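Local coordinates for dehydroascorbate reductase (PDB 5XFT), which probably catalyses the reduction of L-dehydroascorbate to L-ascorbate at the expense of two glutathione molecules, as a member of the glutathione transferase superfamily, at residues A50-A55 with V60-E65; E41-D44 with K48-W51; L28-A33 with V80-Q85; K17-P22 with T204-A209; P160-A165 with K186-L191. One frame throughout, in Å; residues are numbered along the deposited sequence.

Interaction 1: residues A50-A55 with V60-E65; sequences AWLLEA and VPVIKE
Apolar contacts carry the meeting of L52 with V60 and V62, and no hydrogen bond passes between 50-55 and 60-65. The two methyls of L52 divide the work: CD1 lies 3.7 Å from V62 CG2, while CD2 faces V60 CG1 across a looser 4.2 Å. A leucine with CG anti to the backbone N (chi1 -174°) extends its fork from helix 50-56 toward the sheet, where L52 and V62 run antiparallel alongside each other. V62 CG1 is anti to the backbone N, and CG2, on the other branch, meets L52 CD1.

The peptide bond between V60 and P61 is cis, a hallmark of the thioredoxin fold that glutathione transferases keep in their N-terminal domain. In relatives the residue before this proline offers its backbone to glutathione; the position of V60 matches theirs, so it may do the same here. Its side chain touches C24 on helix 22-33.

Aromatic packing flanks the leucine. Within the helix, L52 CB sits 4.1 Å above the plane of the W51 indole, offset toward its rim, and A55 CB comes to the ring edge. The same indole stacks on Y71 and meets Y8 edge-to-face.

Polar bonds run along the backbones: A55 N donates to W51 O at 2.9 Å, and V62 is bonded through its main chain to Y8 on strand 5-12.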
# COMPACT_ATOMS: atom_id res chain seq x y z
N ALA A 50 7.76 16.98 16.61
CA ALA A 50 6.85 16.93 17.76
C ALA A 50 5.40 17.16 17.35
O ALA A 50 4.49 16.60 17.97
CB ALA A 50 7.27 17.95 18.81
N TRP A 51 5.15 17.97 16.32
CA TRP A 51 3.77 18.26 15.94
C TRP A 51 3.08 17.02 15.38
O TRP A 51 1.85 16.93 15.42
CB TRP A 51 3.71 19.41 14.92
CG TRP A 51 4.37 19.12 13.61
CD1 TRP A 51 5.64 19.49 13.23
CD2 TRP A 51 3.82 18.40 12.50
NE1 TRP A 51 5.90 19.04 11.96
CE2 TRP A 51 4.80 18.37 11.49
CE3 TRP A 51 2.59 17.77 12.27
CZ2 TRP A 51 4.59 17.74 10.26
CZ3 TRP A 51 2.38 17.14 11.04
CH2 TRP A 51 3.38 17.13 10.06
N LEU A 52 3.85 16.06 14.87
CA LEU A 52 3.24 14.88 14.28
C LEU A 52 2.63 13.97 15.34
O LEU A 52 1.69 13.21 15.05
CB LEU A 52 4.28 14.14 13.44
CG LEU A 52 3.78 12.95 12.64
CD1 LEU A 52 2.99 13.43 11.44
CD2 LEU A 52 4.97 12.12 12.20
N LEU A 53 3.14 14.04 16.57
CA LEU A 53 2.52 13.36 17.70
C LEU A 53 1.09 13.86 17.92
O LEU A 53 0.16 13.06 18.09
CB LEU A 53 3.36 13.54 18.96
CG LEU A 53 2.84 12.87 20.23
CD1 LEU A 53 3.04 11.35 20.15
CD2 LEU A 53 3.51 13.45 21.47
N GLU A 54 0.89 15.18 17.89
CA GLU A 54 -0.45 15.73 18.04
C GLU A 54 -1.31 15.47 16.81
O GLU A 54 -2.51 15.18 16.93
CB GLU A 54 -0.39 17.23 18.33
CG GLU A 54 -1.75 17.94 18.24
CD GLU A 54 -2.81 17.32 19.17
OE1 GLU A 54 -2.51 17.12 20.36
OE2 GLU A 54 -3.94 17.04 18.70
N ALA A 55 -0.75 15.60 15.61
CA ALA A 55 -1.58 15.50 14.42
C ALA A 55 -2.07 14.08 14.21
O ALA A 55 -3.18 13.87 13.71
CB ALA A 55 -0.82 15.99 13.19
N VAL A 60 2.22 8.23 9.96
CA VAL A 60 2.09 8.68 8.60
C VAL A 60 1.24 7.60 7.95
O VAL A 60 1.22 6.47 8.44
CB VAL A 60 3.46 8.87 7.93
CG1 VAL A 60 4.24 10.01 8.59
CG2 VAL A 60 4.26 7.59 8.00
N PRO A 61 0.55 7.90 6.84
CA PRO A 61 0.52 9.17 6.10
C PRO A 61 -0.25 10.28 6.79
O PRO A 61 -1.19 10.02 7.55
CB PRO A 61 -0.23 8.80 4.82
CG PRO A 61 -1.03 7.62 5.17
CD PRO A 61 -0.21 6.84 6.14
N VAL A 62 0.16 11.51 6.51
CA VAL A 62 -0.64 12.68 6.84
C VAL A 62 -0.68 13.54 5.59
O VAL A 62 0.30 13.57 4.84
CB VAL A 62 -0.05 13.46 8.05
CG1 VAL A 62 -0.92 14.65 8.40
CG2 VAL A 62 0.08 12.55 9.27
N ILE A 63 -1.81 14.18 5.32
CA ILE A 63 -1.86 15.14 4.22
C ILE A 63 -2.18 16.52 4.78
O ILE A 63 -2.64 16.68 5.91
CB ILE A 63 -2.86 14.78 3.11
CG1 ILE A 63 -4.30 14.99 3.57
CG2 ILE A 63 -2.62 13.37 2.56
CD1 ILE A 63 -5.20 15.42 2.43
N LYS A 64 -1.91 17.52 3.95
CA LYS A 64 -2.12 18.92 4.31
C LYS A 64 -2.37 19.66 3.00
O LYS A 64 -1.43 19.91 2.24
CB LYS A 64 -0.91 19.48 5.06
CG LYS A 64 -1.08 20.88 5.60
CD LYS A 64 -2.03 20.91 6.77
CE LYS A 64 -1.71 22.05 7.72
NZ LYS A 64 -1.87 23.37 7.07
N GLU A 65 -3.64 19.98 2.74
CA GLU A 65 -4.01 20.52 1.44
C GLU A 65 -3.66 21.99 1.27
O GLU A 65 -3.82 22.52 0.17
CB GLU A 65 -5.51 20.31 1.21
CG GLU A 65 -5.95 18.89 1.46
CD GLU A 65 -7.34 18.60 0.92
OE1 GLU A 65 -7.45 18.23 -0.26
OE2 GLU A 65 -8.31 18.77 1.68

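Interaction 2: residues E41-D44 with K48-W51; sequences EYID and KPAW
I43 packs against K48 and P49 in a partly buried contact, and contributes more covered surface than any other residue here. Its side chain points toward 48-51 and uses both ends of its fork. CG2, anti to the backbone N, lies 3.8 Å from K48 CG, and CD1 reaches 4.0 Å from P49 CD with P49 CG only slightly farther. Both neighbours cross the isoleucine at about a right angle.

K48 takes part through the base of its chain alone. CG lies beside its own backbone N, close enough to D44 O (3.6 Å) to rest on that carbonyl as well as on I43, which is how D44 joins the contact. The chain then bends at chi3 (-89°) and carries NZ away, to a weak hydrogen bond with G58 O and a cation-pi contact with F45. The P49 ring meets I43 CD1 on one hand and on the other places CG 3.3 Å above the plane of the W51 indole, near the rim, linking I43 to the start of helix 50-56.

The segments bracket the short turn that leaves strand 38-43 of the thioredoxin-like sheet for that helix. D44 OD2 accepts a hydrogen bond from D46 N within the turn. Cutting I43 back to an alanine takes away CG1, CG2 and CD1, which would probably leave K48 CG and the P49 ring without their apolar partner on strand 38-43.

D44 O and K48 N are 3.4 Å apart at a poor angle, and no hydrogen bond crosses between the segments, so beyond the covalent turn the contact depends on van der Waals packing of I43.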
# COMPACT_ATOMS: atom_id res chain seq x y z
N GLU A 41 6.69 15.07 1.61
CA GLU A 41 7.58 15.45 2.70
C GLU A 41 7.92 14.18 3.47
O GLU A 41 7.03 13.43 3.87
CB GLU A 41 6.91 16.48 3.61
CG GLU A 41 7.87 17.45 4.26
CD GLU A 41 8.37 18.49 3.29
OE1 GLU A 41 9.60 18.52 3.08
OE2 GLU A 41 7.55 19.25 2.73
N TYR A 42 9.22 13.92 3.64
CA TYR A 42 9.68 12.66 4.22
C TYR A 42 9.85 12.81 5.72
O TYR A 42 10.50 13.75 6.19
CB TYR A 42 10.99 12.22 3.59
CG TYR A 42 10.88 12.04 2.11
CD1 TYR A 42 10.05 11.06 1.60
CD2 TYR A 42 11.57 12.85 1.23
CE1 TYR A 42 9.93 10.89 0.24
CE2 TYR A 42 11.45 12.68 -0.14
CZ TYR A 42 10.62 11.69 -0.62
OH TYR A 42 10.49 11.51 -1.97
N ILE A 43 9.26 11.89 6.47
CA ILE A 43 9.44 11.81 7.91
C ILE A 43 10.47 10.72 8.19
O ILE A 43 10.32 9.58 7.74
CB ILE A 43 8.12 11.51 8.64
CG1 ILE A 43 7.05 12.55 8.29
CG2 ILE A 43 8.36 11.42 10.14
CD1 ILE A 43 7.27 13.91 8.89
N ASP A 44 11.52 11.09 8.90
CA ASP A 44 12.50 10.13 9.38
C ASP A 44 11.99 9.55 10.69
O ASP A 44 11.85 10.27 11.68
CB ASP A 44 13.86 10.83 9.55
CG ASP A 44 14.87 10.01 10.33
OD1 ASP A 44 15.81 10.62 10.87
OD2 ASP A 44 14.73 8.77 10.43
N LYS A 48 11.14 12.10 14.45
CA LYS A 48 9.86 12.62 14.00
C LYS A 48 9.60 13.98 14.64
O LYS A 48 10.00 14.21 15.78
CB LYS A 48 8.73 11.67 14.36
CG LYS A 48 8.85 10.31 13.69
CD LYS A 48 7.63 9.44 13.95
CE LYS A 48 7.77 8.62 15.22
NZ LYS A 48 6.97 7.36 15.08
N PRO A 49 8.95 14.91 13.94
CA PRO A 49 8.69 16.22 14.53
C PRO A 49 7.62 16.13 15.60
O PRO A 49 6.68 15.33 15.51
CB PRO A 49 8.22 17.06 13.34
CG PRO A 49 7.60 16.07 12.42
CD PRO A 49 8.40 14.80 12.57
N ALA A 50 7.76 16.98 16.61
CA ALA A 50 6.85 16.93 17.76
C ALA A 50 5.40 17.16 17.35
O ALA A 50 4.49 16.60 17.97
CB ALA A 50 7.27 17.95 18.81
N TRP A 51 5.15 17.97 16.32
CA TRP A 51 3.77 18.26 15.94
C TRP A 51 3.08 17.02 15.38
O TRP A 51 1.85 16.93 15.42
CB TRP A 51 3.71 19.41 14.92
CG TRP A 51 4.37 19.12 13.61
CD1 TRP A 51 5.64 19.49 13.23
CD2 TRP A 51 3.82 18.40 12.50
NE1 TRP A 51 5.90 19.04 11.96
CE2 TRP A 51 4.80 18.37 11.49
CE3 TRP A 51 2.59 17.77 12.27
CZ2 TRP A 51 4.59 17.74 10.26
CZ3 TRP A 51 2.38 17.14 11.04
CH2 TRP A 51 3.38 17.13 10.06

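Interaction 3: residues L28-A33 with V80-Q85; sequences LLAYEA and VHLEKQ
L82 overlaps one face of the Y31 ring with its CD1 methyl, which stands 4.1 Å above the ring plane, displaced toward the rim at CZ. Its other methyl turns to the neighbouring residue: CD2 lies 3.6 Å from A30 CB, the tightest approach between the two segments, and touches Y31 CD1 more loosely at 4.2 Å. The leucine thus straddles the ground between an alanine and an aromatic face. An extended first torsion (CG anti to the backbone N, chi1 -177°) carries this fork straight across the gap, while the phenol of Y31 swings in from the flank of its helix so that leucine and tyrosine cross obliquely.

With the CA atoms of A30 and L82 8.2 Å apart, the single methyl of A30 lets the L82 fork reach up to that helix. Helices 22-33 and 75-85, which meet here, are the pair that covers one face of the sheet in the thioredoxin-like domain of glutathione transferases. Y31 also rests on T5 and I7 of strand 5-12, and L29 on the same helix touches C156 and P160 of helix 153-173.

All three touching side chains are buried, and every close approach across the segments is carbon to carbon. No hydrogen bond links the helices at this point, so their association rests on dispersion and the burial of apolar surface.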
# COMPACT_ATOMS: atom_id res chain seq x y z
N LEU A 28 -0.37 7.50 -1.76
CA LEU A 28 0.37 7.93 -2.94
C LEU A 28 -0.20 7.34 -4.22
O LEU A 28 -0.36 8.04 -5.23
CB LEU A 28 1.84 7.53 -2.80
CG LEU A 28 2.63 8.12 -1.64
CD1 LEU A 28 4.00 7.51 -1.62
CD2 LEU A 28 2.72 9.61 -1.81
N LEU A 29 -0.49 6.03 -4.21
CA LEU A 29 -1.11 5.41 -5.37
C LEU A 29 -2.47 6.03 -5.66
O LEU A 29 -2.85 6.20 -6.83
CB LEU A 29 -1.23 3.90 -5.18
CG LEU A 29 0.06 3.07 -5.24
CD1 LEU A 29 -0.19 1.64 -4.89
CD2 LEU A 29 0.67 3.17 -6.61
N ALA A 30 -3.22 6.38 -4.62
CA ALA A 30 -4.51 7.05 -4.84
C ALA A 30 -4.33 8.38 -5.56
O ALA A 30 -5.07 8.69 -6.49
CB ALA A 30 -5.22 7.25 -3.51
N TYR A 31 -3.34 9.18 -5.14
CA TYR A 31 -3.11 10.46 -5.80
C TYR A 31 -2.64 10.27 -7.24
O TYR A 31 -3.04 11.02 -8.14
CB TYR A 31 -2.10 11.29 -5.01
CG TYR A 31 -2.74 12.14 -3.95
CD1 TYR A 31 -3.19 11.58 -2.76
CD2 TYR A 31 -2.91 13.50 -4.14
CE1 TYR A 31 -3.80 12.36 -1.79
CE2 TYR A 31 -3.51 14.29 -3.18
CZ TYR A 31 -3.95 13.72 -2.00
OH TYR A 31 -4.55 14.51 -1.05
N GLU A 32 -1.77 9.29 -7.48
CA GLU A 32 -1.30 9.03 -8.84
C GLU A 32 -2.45 8.57 -9.74
O GLU A 32 -2.51 8.94 -10.92
CB GLU A 32 -0.19 7.98 -8.81
CG GLU A 32 1.10 8.47 -8.19
CD GLU A 32 1.89 9.35 -9.15
OE1 GLU A 32 1.68 9.22 -10.37
OE2 GLU A 32 2.71 10.16 -8.67
N ALA A 33 -3.36 7.76 -9.20
CA ALA A 33 -4.46 7.23 -10.00
C ALA A 33 -5.39 8.33 -10.47
O ALA A 33 -5.92 8.26 -11.59
CB ALA A 33 -5.23 6.18 -9.20
N VAL A 80 -10.98 8.35 1.39
CA VAL A 80 -12.42 8.61 1.26
C VAL A 80 -12.68 10.10 1.06
O VAL A 80 -13.49 10.49 0.21
CB VAL A 80 -13.17 8.04 2.47
CG1 VAL A 80 -14.63 8.45 2.42
CG2 VAL A 80 -13.04 6.53 2.50
N HIS A 81 -12.01 10.94 1.84
CA HIS A 81 -12.05 12.39 1.60
C HIS A 81 -11.62 12.70 0.17
O HIS A 81 -12.21 13.57 -0.49
CB HIS A 81 -11.14 13.09 2.61
CG HIS A 81 -10.81 14.51 2.26
ND1 HIS A 81 -11.46 15.58 2.83
CD2 HIS A 81 -9.90 15.03 1.40
CE1 HIS A 81 -10.97 16.70 2.34
NE2 HIS A 81 -10.02 16.39 1.47
N LEU A 82 -10.59 12.01 -0.31
CA LEU A 82 -10.13 12.18 -1.67
C LEU A 82 -11.25 11.89 -2.66
O LEU A 82 -11.51 12.67 -3.57
CB LEU A 82 -8.92 11.28 -1.91
CG LEU A 82 -8.23 11.38 -3.27
CD1 LEU A 82 -7.67 12.77 -3.46
CD2 LEU A 82 -7.14 10.34 -3.38
N GLU A 83 -11.94 10.75 -2.48
CA GLU A 83 -13.00 10.39 -3.41
C GLU A 83 -14.18 11.34 -3.34
O GLU A 83 -14.87 11.55 -4.34
CB GLU A 83 -13.44 8.95 -3.15
CG GLU A 83 -14.13 8.29 -4.34
CD GLU A 83 -13.16 7.85 -5.41
OE1 GLU A 83 -12.00 7.57 -5.06
OE2 GLU A 83 -13.57 7.78 -6.59
N LYS A 84 -14.45 11.92 -2.17
CA LYS A 84 -15.55 12.87 -2.06
C LYS A 84 -15.21 14.18 -2.74
O LYS A 84 -16.04 14.76 -3.44
CB LYS A 84 -15.89 13.11 -0.59
CG LYS A 84 -17.14 13.94 -0.38
CD LYS A 84 -17.36 14.23 1.10
CE LYS A 84 -18.54 15.16 1.30
NZ LYS A 84 -18.62 15.69 2.70
N GLN A 85 -13.98 14.68 -2.55
CA GLN A 85 -13.62 15.97 -3.12
C GLN A 85 -13.31 15.89 -4.61
O GLN A 85 -13.51 16.88 -5.33
CB GLN A 85 -12.42 16.57 -2.37
CG GLN A 85 -12.68 16.80 -0.89
CD GLN A 85 -13.94 17.61 -0.63
OE1 GLN A 85 -14.84 17.17 0.08
NE2 GLN A 85 -14.01 18.81 -1.21

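Interaction 4: residues K17-P22 with T204-A209; sequences KLLDCP and TEAIIA
A chi1 of 61° places D20 CG between its own backbone N and carbonyl carbon, and this folds the carboxylate over A206 and I207 of helix 204-212. D20 CB points at the helix and comes within 4.1 Å of A206 CB. D20 CG lies 3.3 Å from A206 O, and D20 OD2 is 4.0 Å from I207 CA, so the acid group rests on a backbone surface of the helix without bonding to it. The chains run very close here, the CA atoms of D20 and I207 being 5.4 Å apart, which the small A206 permits. Beside them L19 CD2 approaches A206 CB at 4.3 Å.

The contact brings the loop ahead of helix 22-33, in the thioredoxin-like domain, against the last helix of the chain. The next residue, C21, stands at the N-cap of helix 22-33 and caps a backbone N with its side chain; it opens a CxxC pattern of the thioredoxin type, consistent with an active-site cysteine as in other dehydroascorbate reductases. An alanine at D20 removes the carboxylate, which would probably deprive K10 of its long, weak ion-pair partner and uncover the A206 carbonyl.

With D20 OD2 facing A206 O across 3.6 Å and no hydrogen bond between the segments, the approach is one of packing, probably mildly unfavourable between the two oxygens, and the weak pairing of D20 OD1 with K10 may offset it.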
# COMPACT_ATOMS: atom_id res chain seq x y z
N LYS A 17 14.54 10.43 -0.30
CA LYS A 17 14.28 9.04 -0.67
C LYS A 17 13.02 8.54 0.02
O LYS A 17 12.93 8.56 1.26
CB LYS A 17 15.47 8.15 -0.32
CG LYS A 17 15.32 6.72 -0.79
CD LYS A 17 16.40 5.84 -0.21
CE LYS A 17 16.24 4.40 -0.68
NZ LYS A 17 17.24 3.50 -0.04
N LEU A 18 12.05 8.07 -0.77
CA LEU A 18 10.83 7.47 -0.25
C LEU A 18 11.12 6.09 0.32
O LEU A 18 11.90 5.32 -0.25
CB LEU A 18 9.78 7.37 -1.36
CG LEU A 18 8.51 6.55 -1.10
CD1 LEU A 18 7.70 7.12 0.08
CD2 LEU A 18 7.63 6.48 -2.35
N LEU A 19 10.49 5.78 1.45
CA LEU A 19 10.64 4.45 2.03
C LEU A 19 9.34 3.65 1.88
O LEU A 19 8.51 3.96 1.01
CB LEU A 19 11.12 4.58 3.48
CG LEU A 19 12.59 5.03 3.58
CD1 LEU A 19 13.12 4.97 5.01
CD2 LEU A 19 13.50 4.25 2.62
N ASP A 20 9.15 2.64 2.73
CA ASP A 20 8.39 1.46 2.37
C ASP A 20 6.99 1.36 2.99
O ASP A 20 6.34 0.32 2.82
CB ASP A 20 9.18 0.21 2.76
CG ASP A 20 9.43 0.14 4.25
OD1 ASP A 20 9.95 1.13 4.80
OD2 ASP A 20 9.08 -0.88 4.88
N CYS A 21 6.51 2.38 3.69
CA CYS A 21 5.24 2.25 4.40
C CYS A 21 4.10 1.93 3.43
O CYS A 21 3.85 2.71 2.50
CB CYS A 21 4.90 3.51 5.18
SG CYS A 21 3.28 3.42 5.99
N PRO A 22 3.38 0.82 3.62
CA PRO A 22 2.33 0.45 2.65
C PRO A 22 1.10 1.33 2.72
O PRO A 22 0.36 1.41 1.73
CB PRO A 22 2.01 -1.00 3.02
CG PRO A 22 2.35 -1.10 4.48
CD PRO A 22 3.55 -0.20 4.67
N THR A 204 12.64 -3.05 -3.34
CA THR A 204 12.56 -4.22 -2.46
C THR A 204 13.49 -4.10 -1.25
O THR A 204 13.16 -4.62 -0.18
CB THR A 204 12.88 -5.50 -3.23
OG1 THR A 204 14.27 -5.55 -3.55
CG2 THR A 204 12.06 -5.58 -4.51
N GLU A 205 14.63 -3.42 -1.40
CA GLU A 205 15.50 -3.26 -0.24
C GLU A 205 14.85 -2.37 0.80
O GLU A 205 15.05 -2.57 2.00
CB GLU A 205 16.86 -2.67 -0.63
CG GLU A 205 17.49 -3.21 -1.91
CD GLU A 205 16.77 -2.74 -3.17
OE1 GLU A 205 16.25 -3.61 -3.88
OE2 GLU A 205 16.74 -1.52 -3.44
N ALA A 206 14.11 -1.35 0.37
CA ALA A 206 13.37 -0.55 1.33
C ALA A 206 12.43 -1.43 2.15
O ALA A 206 12.33 -1.28 3.37
CB ALA A 206 12.60 0.56 0.61
N ILE A 207 11.76 -2.38 1.49
CA ILE A 207 10.88 -3.31 2.19
C ILE A 207 11.68 -4.17 3.17
O ILE A 207 11.32 -4.32 4.34
CB ILE A 207 10.11 -4.18 1.19
CG1 ILE A 207 9.37 -3.30 0.17
CG2 ILE A 207 9.14 -5.11 1.91
CD1 ILE A 207 8.68 -4.09 -0.94
N ILE A 208 12.79 -4.74 2.68
CA ILE A 208 13.61 -5.62 3.51
C ILE A 208 14.12 -4.86 4.73
O ILE A 208 14.02 -5.34 5.86
CB ILE A 208 14.77 -6.21 2.69
CG1 ILE A 208 14.25 -6.98 1.48
CG2 ILE A 208 15.63 -7.11 3.56
CD1 ILE A 208 13.09 -7.88 1.78
N ALA A 209 14.68 -3.67 4.52
CA ALA A 209 15.19 -2.87 5.62
C ALA A 209 14.08 -2.48 6.58
O ALA A 209 14.29 -2.47 7.80
CB ALA A 209 15.90 -1.62 5.07

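Interaction 5: residues P160-A165 with K186-L191; sequences PKLYHA and KYLAAL
Two helical turns place L162 opposite Y187 and L188, the first just past a kink at P160, whose N makes no bond to the preceding turn. Regular bonding resumes at once, H164 N donating to P160 O at 3.0 Å.

Each close approach between the segments runs through one methyl of L162, CD2. It meets the ring of Y187 at its edge, close to the ring plane, 3.7 Å from Y187 CD2 and 3.9 Å from Y187 CE2. The same methyl touches L188 CG at 4.1 Å, and so sits between two consecutive residues of the opposing helix. L162 reaches that position because its CG is anti to the backbone N (chi1 -180°), stretching the chain out from the helix. Y187 is extended in the same sense (chi1 -178°), which carries its ring out to the L162 methyl.

Helices 153-173 and 182-193, which are joined here, belong to the all-helical C-terminal domain of the glutathione transferase fold. The first is a central helix of that bundle, and P160 on it packs against P22, H25 and L29 of the thioredoxin-like domain.

Several neighbours probably restrict the turning of the Y187 ring. L191 CD1 lies 3.4 Å above one face, offset to the rim; F146 makes an edge-to-face contact; and the buried phenol bonds through OH to D155 OD1.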
# COMPACT_ATOMS: atom_id res chain seq x y z
N PRO A 160 0.11 -2.54 -2.33
CA PRO A 160 1.28 -2.41 -1.44
C PRO A 160 1.43 -3.57 -0.47
O PRO A 160 2.55 -4.06 -0.26
CB PRO A 160 1.03 -1.08 -0.72
CG PRO A 160 0.17 -0.31 -1.65
CD PRO A 160 -0.75 -1.34 -2.25
N LYS A 161 0.33 -4.02 0.14
CA LYS A 161 0.40 -5.16 1.06
C LYS A 161 0.91 -6.41 0.35
O LYS A 161 1.74 -7.15 0.89
CB LYS A 161 -0.95 -5.41 1.70
CG LYS A 161 -1.54 -4.19 2.36
CD LYS A 161 -2.85 -4.51 3.08
CE LYS A 161 -3.50 -3.23 3.59
NZ LYS A 161 -4.75 -3.51 4.36
N LEU A 162 0.44 -6.66 -0.88
CA LEU A 162 0.91 -7.82 -1.63
C LEU A 162 2.38 -7.67 -1.99
O LEU A 162 3.14 -8.65 -1.95
CB LEU A 162 0.06 -8.01 -2.88
CG LEU A 162 0.40 -9.18 -3.79
CD1 LEU A 162 0.08 -10.50 -3.12
CD2 LEU A 162 -0.36 -9.05 -5.11
N TYR A 163 2.80 -6.45 -2.34
CA TYR A 163 4.21 -6.17 -2.62
C TYR A 163 5.08 -6.56 -1.43
O TYR A 163 6.04 -7.34 -1.57
CB TYR A 163 4.35 -4.68 -2.93
CG TYR A 163 5.66 -4.25 -3.57
CD1 TYR A 163 6.48 -5.15 -4.23
CD2 TYR A 163 6.07 -2.93 -3.49
CE1 TYR A 163 7.66 -4.74 -4.81
CE2 TYR A 163 7.25 -2.51 -4.06
CZ TYR A 163 8.04 -3.42 -4.72
OH TYR A 163 9.22 -2.99 -5.28
N HIS A 164 4.73 -6.05 -0.25
CA HIS A 164 5.45 -6.42 0.97
C HIS A 164 5.42 -7.92 1.19
O HIS A 164 6.42 -8.51 1.60
CB HIS A 164 4.84 -5.69 2.17
CG HIS A 164 5.30 -4.28 2.31
ND1 HIS A 164 6.02 -3.84 3.41
CD2 HIS A 164 5.15 -3.20 1.51
CE1 HIS A 164 6.29 -2.56 3.27
NE2 HIS A 164 5.77 -2.14 2.13
N ALA A 165 4.28 -8.56 0.92
CA ALA A 165 4.14 -9.99 1.19
C ALA A 165 5.11 -10.80 0.35
O ALA A 165 5.90 -11.60 0.88
CB ALA A 165 2.70 -10.44 0.96
N LYS A 186 0.08 -12.19 -13.00
CA LYS A 186 -0.16 -11.16 -14.00
C LYS A 186 -0.63 -9.86 -13.37
O LYS A 186 -0.40 -8.79 -13.94
CB LYS A 186 -1.16 -11.62 -15.07
CG LYS A 186 -2.21 -12.59 -14.59
CD LYS A 186 -3.02 -13.18 -15.75
CE LYS A 186 -2.17 -14.09 -16.64
NZ LYS A 186 -2.91 -14.51 -17.87
N TYR A 187 -1.26 -9.92 -12.19
CA TYR A 187 -1.55 -8.70 -11.44
C TYR A 187 -0.27 -7.96 -11.10
O TYR A 187 -0.14 -6.75 -11.34
CB TYR A 187 -2.34 -9.04 -10.18
CG TYR A 187 -2.76 -7.86 -9.32
CD1 TYR A 187 -3.62 -6.88 -9.80
CD2 TYR A 187 -2.33 -7.76 -8.01
CE1 TYR A 187 -4.02 -5.82 -9.00
CE2 TYR A 187 -2.72 -6.70 -7.20
CZ TYR A 187 -3.56 -5.74 -7.70
OH TYR A 187 -3.94 -4.69 -6.88
N LEU A 188 0.72 -8.68 -10.56
CA LEU A 188 1.99 -8.04 -10.23
C LEU A 188 2.67 -7.48 -11.47
O LEU A 188 3.13 -6.33 -11.46
CB LEU A 188 2.91 -9.03 -9.50
CG LEU A 188 2.56 -9.19 -8.02
CD1 LEU A 188 2.89 -10.58 -7.52
CD2 LEU A 188 3.25 -8.12 -7.18
N ALA A 189 2.72 -8.25 -12.56
CA ALA A 189 3.32 -7.73 -13.79
C ALA A 189 2.59 -6.48 -14.27
O ALA A 189 3.23 -5.50 -14.69
CB ALA A 189 3.32 -8.81 -14.87
N ALA A 190 1.26 -6.49 -14.21
CA ALA A 190 0.48 -5.33 -14.64
C ALA A 190 0.79 -4.11 -13.79
O ALA A 190 0.98 -3.01 -14.32
CB ALA A 190 -1.02 -5.66 -14.57
N LEU A 191 0.85 -4.28 -12.47
CA LEU A 191 1.19 -3.16 -11.59
C LEU A 191 2.58 -2.62 -11.89
O LEU A 191 2.78 -1.40 -11.99
CB LEU A 191 1.10 -3.58 -10.12
CG LEU A 191 -0.29 -3.80 -9.56
CD1 LEU A 191 -0.22 -4.57 -8.28
CD2 LEU A 191 -0.97 -2.47 -9.34

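Interactions 1, 2 and 3 lie within the thioredoxin-like domain. Interactions 1 and 2 share helix 50-56, with centres about 8 Å apart, and merge where I43 touches V60 and L52. Interaction 3 joins helices 22-33 and 75-85, its centre about 17 Å from that of interaction 1. Along the chain, interaction 4 encloses all the others: 17-22 opens the set and 204-209 closes it. Interaction 5, in the helical domain, is centred about 14 Å from interaction 4, which it touches through H164 and I207, and about 28 Å from interactions 1 and 2. Interaction 4 ties the N-terminal domain to helix 204-212 beside the CxxC pattern; L29 of interaction 3 also touches P160 of interaction 5.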